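Local coordinates for adhesion and penetration protein autotransporter (Haemophilus influenzae, PDB 3SYJ), which promotes adherence to and invasion of host cells, self-associates to drive bacterial aggregation, and is probably a serine protease, at residues 266-272 with 338-343; 360-366 with 381-387. The contacts are given in a common frame with arbitrary orientation. Residue numbers count along the deposited sequence, not the author numbering.

Contact 1. Residues 266-272 with 338-343; sequences DLHTSLY and ETLYFM
A slip of one residue at H268 interrupts the parallel pairing, and a water sits in the gap. From the bond of T339 N to D266 O (2.8 Å) to that of Y341 N to T269 O (3.1 Å), the chain advances three residues in 266-272 but two in 338-343. Water 1 accepts from H268 N and donates to T339 O and E338 OE1, each at 2.6 Å. Beyond the slip, the extended strands 269-272 and 340-343 run at 20°, their axes approaching to 4.7 Å. S270 and L271 pair with Y341 and F342 (CA-CA 4.8 Å each) through L271 N to Y341 O (2.7 Å) and M343 N to L271 O (3.0 Å).

E338 (chi1 p) brings OE1 2.8 Å from T269 OG1, its donor, and under one face of the H268 ring; its OE2 is held by T305 N. L271 and F342, both chi1 m, point to the same face, and L271 CD1 makes a CH-pi contact 3.5 Å from the F342 ring centroid. I292 of strand 289-294 packs against both. On the other face S270 OG lies 3.5 Å from Y341 CD2, and M343 SD stands obliquely 4.5 Å from the centroid of the Y272 ring, a Met-aromatic contact. The pair starts the parallel sheet of the beta-helix, 269-272 being its first strand and an edge within this chain. The chemistry implies an apolar interior seam, with water 1 bridging H268 N and T339 O at the slip and the E338 carboxylate holding that water and T269 OG1.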
loop_
_atom_site.group_PDB
_atom_site.type_symbol
_atom_site.label_atom_id
_atom_site.label_comp_id
_atom_site.label_asym_id
_atom_site.label_seq_id
_atom_site.Cartn_x
_atom_site.Cartn_y
_atom_site.Cartn_z
ATOM N N ASP A 266 -15.658 51.777 -52.817
ATOM C CA ASP A 266 -14.324 51.186 -52.831
ATOM C C ASP A 266 -14.343 49.686 -53.128
ATOM O O ASP A 266 -13.323 49.108 -53.488
ATOM C CB ASP A 266 -13.621 51.435 -51.495
ATOM C CG ASP A 266 -13.400 52.915 -51.213
ATOM O OD1 ASP A 266 -12.960 53.633 -52.142
ATOM O OD2 ASP A 266 -13.659 53.353 -50.059
ATOM N N LEU A 267 -15.499 49.055 -52.967
ATOM C CA LEU A 267 -15.628 47.622 -53.208
ATOM C C LEU A 267 -16.885 47.360 -54.019
ATOM O O LEU A 267 -17.972 47.200 -53.460
ATOM C CB LEU A 267 -15.676 46.850 -51.882
ATOM C CG LEU A 267 -15.921 45.333 -51.904
ATOM C CD1 LEU A 267 -15.287 44.677 -53.124
ATOM C CD2 LEU A 267 -15.442 44.655 -50.608
ATOM N N HIS A 268 -16.725 47.317 -55.340
ATOM C CA HIS A 268 -17.854 47.212 -56.259
ATOM C C HIS A 268 -17.644 46.141 -57.339
ATOM O O HIS A 268 -18.538 45.872 -58.140
ATOM C CB HIS A 268 -18.115 48.572 -56.916
ATOM C CG HIS A 268 -16.937 49.115 -57.667
ATOM N ND1 HIS A 268 -15.846 49.674 -57.036
ATOM C CD2 HIS A 268 -16.677 49.177 -58.997
ATOM C CE1 HIS A 268 -14.964 50.060 -57.944
ATOM N NE2 HIS A 268 -15.445 49.769 -59.141
ATOM N N THR A 269 -16.467 45.534 -57.362
ATOM C CA THR A 269 -16.169 44.519 -58.361
ATOM C C THR A 269 -16.218 43.121 -57.745
ATOM O O THR A 269 -15.348 42.759 -56.947
ATOM C CB THR A 269 -14.786 44.764 -59.024
ATOM O OG1 THR A 269 -14.805 46.000 -59.749
ATOM C CG2 THR A 269 -14.441 43.643 -59.983
ATOM N N SER A 270 -17.242 42.349 -58.108
ATOM C CA SER A 270 -17.366 40.959 -57.669
ATOM C C SER A 270 -17.090 40.005 -58.819
ATOM O O SER A 270 -17.761 40.043 -59.849
ATOM C CB SER A 270 -18.762 40.668 -57.121
ATOM O OG SER A 270 -18.906 41.147 -55.800
ATOM N N LEU A 271 -16.105 39.141 -58.640
ATOM C CA LEU A 271 -15.786 38.158 -59.654
ATOM C C LEU A 271 -16.420 36.837 -59.271
ATOM O O LEU A 271 -16.259 36.356 -58.148
ATOM C CB LEU A 271 -14.276 38.057 -59.815
ATOM C CG LEU A 271 -13.820 39.470 -60.190
ATOM C CD1 LEU A 271 -12.733 39.998 -59.274
ATOM C CD2 LEU A 271 -13.428 39.561 -61.655
ATOM N N TYR A 272 -17.179 36.276 -60.203
ATOM C CA TYR A 272 -17.945 35.075 -59.935
ATOM C C TYR A 272 -18.237 34.324 -61.224
ATOM O O TYR A 272 -18.549 34.925 -62.256
ATOM C CB TYR A 272 -19.251 35.435 -59.230
ATOM C CG TYR A 272 -20.143 34.256 -58.961
ATOM C CD1 TYR A 272 -19.725 33.224 -58.133
ATOM C CD2 TYR A 272 -21.412 34.175 -59.524
ATOM C CE1 TYR A 272 -20.540 32.137 -57.875
ATOM C CE2 TYR A 272 -22.235 33.096 -59.269
ATOM C CZ TYR A 272 -21.791 32.077 -58.442
ATOM O OH TYR A 272 -22.603 30.992 -58.183
ATOM N N GLU A 338 -9.026 49.838 -55.840
ATOM C CA GLU A 338 -10.297 49.301 -55.376
ATOM C C GLU A 338 -10.116 47.913 -54.754
ATOM O O GLU A 338 -9.158 47.201 -55.050
ATOM C CB GLU A 338 -11.311 49.239 -56.520
ATOM C CG GLU A 338 -10.883 48.367 -57.700
ATOM C CD GLU A 338 -11.963 48.249 -58.763
ATOM O OE1 GLU A 338 -13.033 47.682 -58.463
ATOM O OE2 GLU A 338 -11.744 48.718 -59.901
ATOM N N THR A 339 -11.037 47.542 -53.878
ATOM C CA THR A 339 -11.014 46.226 -53.259
ATOM C C THR A 339 -11.760 45.230 -54.149
ATOM O O THR A 339 -12.759 45.574 -54.773
ATOM C CB THR A 339 -11.613 46.289 -51.843
ATOM O OG1 THR A 339 -10.699 46.988 -50.991
ATOM C CG2 THR A 339 -11.864 44.894 -51.280
ATOM N N LEU A 340 -11.258 44.002 -54.231
ATOM C CA LEU A 340 -11.846 43.016 -55.129
ATOM C C LEU A 340 -12.447 41.876 -54.337
ATOM O O LEU A 340 -11.936 41.515 -53.280
ATOM C CB LEU A 340 -10.798 42.466 -56.089
ATOM C CG LEU A 340 -10.091 43.481 -56.981
ATOM C CD1 LEU A 340 -8.876 42.819 -57.610
ATOM C CD2 LEU A 340 -11.028 44.045 -58.045
ATOM N N TYR A 341 -13.531 41.313 -54.855
ATOM C CA TYR A 341 -14.220 40.219 -54.181
ATOM C C TYR A 341 -14.352 39.034 -55.126
ATOM O O TYR A 341 -14.982 39.136 -56.178
ATOM C CB TYR A 341 -15.602 40.664 -53.676
ATOM C CG TYR A 341 -16.388 39.574 -52.971
ATOM C CD1 TYR A 341 -16.110 39.229 -51.652
ATOM C CD2 TYR A 341 -17.413 38.894 -53.621
ATOM C CE1 TYR A 341 -16.828 38.227 -51.004
ATOM C CE2 TYR A 341 -18.138 37.898 -52.982
ATOM C CZ TYR A 341 -17.840 37.565 -51.677
ATOM O OH TYR A 341 -18.561 36.573 -51.041
ATOM N N PHE A 342 -13.742 37.916 -54.745
ATOM C CA PHE A 342 -13.746 36.710 -55.555
ATOM C C PHE A 342 -14.529 35.630 -54.836
ATOM O O PHE A 342 -14.232 35.292 -53.687
ATOM C CB PHE A 342 -12.326 36.188 -55.758
ATOM C CG PHE A 342 -11.457 37.053 -56.633
ATOM C CD1 PHE A 342 -11.382 36.828 -57.998
ATOM C CD2 PHE A 342 -10.668 38.051 -56.081
ATOM C CE1 PHE A 342 -10.558 37.604 -58.805
ATOM C CE2 PHE A 342 -9.844 38.839 -56.880
ATOM C CZ PHE A 342 -9.789 38.612 -58.243
ATOM N N MET A 343 -15.517 35.077 -55.522
ATOM C CA MET A 343 -16.282 33.963 -54.992
ATOM C C MET A 343 -16.252 32.777 -55.962
ATOM O O MET A 343 -16.288 32.964 -57.173
ATOM C CB MET A 343 -17.723 34.397 -54.742
ATOM C CG MET A 343 -18.571 33.352 -54.039
ATOM S SD MET A 343 -20.332 33.687 -54.233
ATOM C CE MET A 343 -20.327 35.477 -54.401
HETATM O O HOH W 1 -14.321 47.018 -56.334
HETATM O O HOH W 2 -13.388 49.509 -61.585
#

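Contact 2. Residues 360-366 with 381-387; sequences AGGLYFE and GAGIHVS
G381 opens the second segment with its CA 3.5 Å from G361 O, where a CB would clash with that carbonyl; its own O accepts from K123 NZ. At A382 the backbone is helical (phi/psi -61/-38): A382 N donates to G361 O (2.8 Å) and its CB lies 3.2 Å from A360 O. G383 follows at phi/psi 156/-179, which would jam any CB against the preceding carbonyl. It is the extra residue between the pairs G362-A382 and L363-I384, and G383 O takes the hydrogen bond of L363 N (2.9 Å).

From I384 the strands run parallel at 14°, axes 4.7 Å apart, with I384-V386 in register against L363-F365. I384 (m) shares a face with L363 and F365, its CG2 3.7 Å from F365 CD2. H385 N donates to L363 O, and H385 O accepts from F365 N, both at 2.7 Å. H385 (t) sets CB 3.9 Å from the Y364 ring centroid, over its face; the two rings are nearly parallel (24°) but overlap little. Water 3 joins H385 ND1 (2.8 Å) to F365 O (2.9 Å). V386 turns inward to V392. S387 (m) ends the ladder, donating to F365 O from both N (3.0 Å) and OG (2.8 Å). Such parallel stacking of successive coils is typical of the beta-helix of autotransporter passenger domains.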
loop_
_atom_site.group_PDB
_atom_site.type_symbol
_atom_site.label_atom_id
_atom_site.label_comp_id
_atom_site.label_asym_id
_atom_site.label_seq_id
_atom_site.Cartn_x
_atom_site.Cartn_y
_atom_site.Cartn_z
ATOM N N ALA A 360 -4.647 50.802 -51.593
ATOM C CA ALA A 360 -5.489 50.583 -50.413
ATOM C C ALA A 360 -6.586 49.550 -50.669
ATOM O O ALA A 360 -7.354 49.197 -49.763
ATOM C CB ALA A 360 -6.101 51.893 -49.940
ATOM N N GLY A 361 -6.667 49.078 -51.909
ATOM C CA GLY A 361 -7.592 48.012 -52.244
ATOM C C GLY A 361 -7.096 46.708 -51.645
ATOM O O GLY A 361 -5.888 46.460 -51.596
ATOM N N GLY A 362 -8.029 45.880 -51.181
ATOM C CA GLY A 362 -7.696 44.588 -50.604
ATOM C C GLY A 362 -8.356 43.441 -51.345
ATOM O O GLY A 362 -8.990 43.649 -52.386
ATOM N N LEU A 363 -8.211 42.231 -50.809
ATOM C CA LEU A 363 -8.786 41.034 -51.424
ATOM C C LEU A 363 -9.688 40.243 -50.475
ATOM O O LEU A 363 -9.294 39.898 -49.362
ATOM C CB LEU A 363 -7.674 40.110 -51.920
ATOM C CG LEU A 363 -6.688 40.593 -52.981
ATOM C CD1 LEU A 363 -5.476 39.684 -52.965
ATOM C CD2 LEU A 363 -7.352 40.597 -54.349
ATOM N N TYR A 364 -10.899 39.949 -50.930
ATOM C CA TYR A 364 -11.800 39.053 -50.213
ATOM C C TYR A 364 -11.957 37.763 -50.999
ATOM O O TYR A 364 -12.189 37.793 -52.209
ATOM C CB TYR A 364 -13.174 39.701 -50.016
ATOM C CG TYR A 364 -13.201 40.777 -48.952
ATOM C CD1 TYR A 364 -12.604 42.010 -49.168
ATOM C CD2 TYR A 364 -13.824 40.559 -47.734
ATOM C CE1 TYR A 364 -12.623 43.000 -48.195
ATOM C CE2 TYR A 364 -13.850 41.540 -46.758
ATOM C CZ TYR A 364 -13.246 42.757 -46.994
ATOM O OH TYR A 364 -13.273 43.733 -46.025
ATOM N N PHE A 365 -11.818 36.629 -50.319
ATOM C CA PHE A 365 -12.036 35.341 -50.967
ATOM C C PHE A 365 -13.162 34.576 -50.283
ATOM O O PHE A 365 -13.131 34.355 -49.071
ATOM C CB PHE A 365 -10.749 34.509 -51.002
ATOM C CG PHE A 365 -9.677 35.074 -51.906
ATOM C CD1 PHE A 365 -9.684 34.803 -53.269
ATOM C CD2 PHE A 365 -8.664 35.874 -51.394
ATOM C CE1 PHE A 365 -8.696 35.318 -54.107
ATOM C CE2 PHE A 365 -7.675 36.395 -52.227
ATOM C CZ PHE A 365 -7.692 36.111 -53.588
ATOM N N GLU A 366 -14.170 34.199 -51.064
ATOM C CA GLU A 366 -15.244 33.338 -50.577
ATOM C C GLU A 366 -15.220 32.021 -51.360
ATOM O O GLU A 366 -15.562 31.991 -52.534
ATOM C CB GLU A 366 -16.594 34.041 -50.722
ATOM C CG GLU A 366 -17.796 33.132 -50.618
ATOM C CD GLU A 366 -18.357 33.047 -49.214
ATOM O OE1 GLU A 366 -18.956 34.049 -48.758
ATOM O OE2 GLU A 366 -18.217 31.976 -48.577
ATOM N N GLY A 381 -1.218 45.050 -51.234
ATOM C CA GLY A 381 -2.505 45.700 -51.068
ATOM C C GLY A 381 -2.930 45.786 -49.615
ATOM O O GLY A 381 -2.129 45.541 -48.703
ATOM N N ALA A 382 -4.194 46.126 -49.389
ATOM C CA ALA A 382 -4.672 46.372 -48.033
ATOM C C ALA A 382 -4.521 45.133 -47.157
ATOM O O ALA A 382 -4.165 45.234 -45.976
ATOM C CB ALA A 382 -6.102 46.832 -48.051
ATOM N N GLY A 383 -4.775 43.967 -47.739
ATOM C CA GLY A 383 -4.751 42.722 -46.989
ATOM C C GLY A 383 -5.607 41.651 -47.637
ATOM O O GLY A 383 -6.201 41.875 -48.694
ATOM N N ILE A 384 -5.671 40.476 -47.017
ATOM C CA ILE A 384 -6.471 39.387 -47.573
ATOM C C ILE A 384 -7.482 38.875 -46.566
ATOM O O ILE A 384 -7.132 38.555 -45.425
ATOM C CB ILE A 384 -5.590 38.202 -48.031
ATOM C CG1 ILE A 384 -4.519 38.684 -49.008
ATOM C CG2 ILE A 384 -6.447 37.089 -48.641
ATOM C CD1 ILE A 384 -3.521 37.617 -49.365
ATOM N N HIS A 385 -8.737 38.798 -46.990
ATOM C CA HIS A 385 -9.791 38.265 -46.137
ATOM C C HIS A 385 -10.292 36.939 -46.708
ATOM O O HIS A 385 -10.835 36.893 -47.811
ATOM C CB HIS A 385 -10.939 39.272 -46.010
ATOM C CG HIS A 385 -12.043 38.824 -45.102
ATOM N ND1 HIS A 385 -12.931 37.825 -45.445
ATOM C CD2 HIS A 385 -12.406 39.242 -43.864
ATOM C CE1 HIS A 385 -13.790 37.646 -44.456
ATOM N NE2 HIS A 385 -13.496 38.496 -43.487
ATOM N N VAL A 386 -10.094 35.861 -45.959
ATOM C CA VAL A 386 -10.530 34.544 -46.384
ATOM C C VAL A 386 -11.694 34.079 -45.521
ATOM O O VAL A 386 -11.584 34.034 -44.290
ATOM C CB VAL A 386 -9.384 33.514 -46.287
ATOM C CG1 VAL A 386 -9.842 32.157 -46.796
ATOM C CG2 VAL A 386 -8.148 33.997 -47.048
ATOM N N SER A 387 -12.797 33.728 -46.183
ATOM C CA SER A 387 -14.044 33.325 -45.524
ATOM C C SER A 387 -13.872 32.091 -44.666
ATOM O O SER A 387 -12.943 31.305 -44.869
ATOM C CB SER A 387 -15.116 32.988 -46.565
ATOM O OG SER A 387 -15.366 34.074 -47.433
HETATM O O HOH W 3 -13.988 36.771 -47.759
#

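In the fold
Contacts 1 and 2 are consecutive steps of one parallel sheet, ordered 269-272, 340-343, 363-366 and 384-386, with centres about 9 Å apart. The central strands 340-343 and 363-366 join them directly: F342 O lies 2.8 Å from E366 N, a probable hydrogen bond, and T339 OG1 lies 2.9 Å from G362 N, another probable one just ahead of the strands. On one face Y341 packs against strand 363-366, with Y341 CD1 3.4 Å from Y364 CB; on the other, the rings of F342 and F365 meet with planes at about 15°, carrying the apolar seam onward. Both contacts belong to the beta-helix and lie away from S218, the active-site serine by similarity.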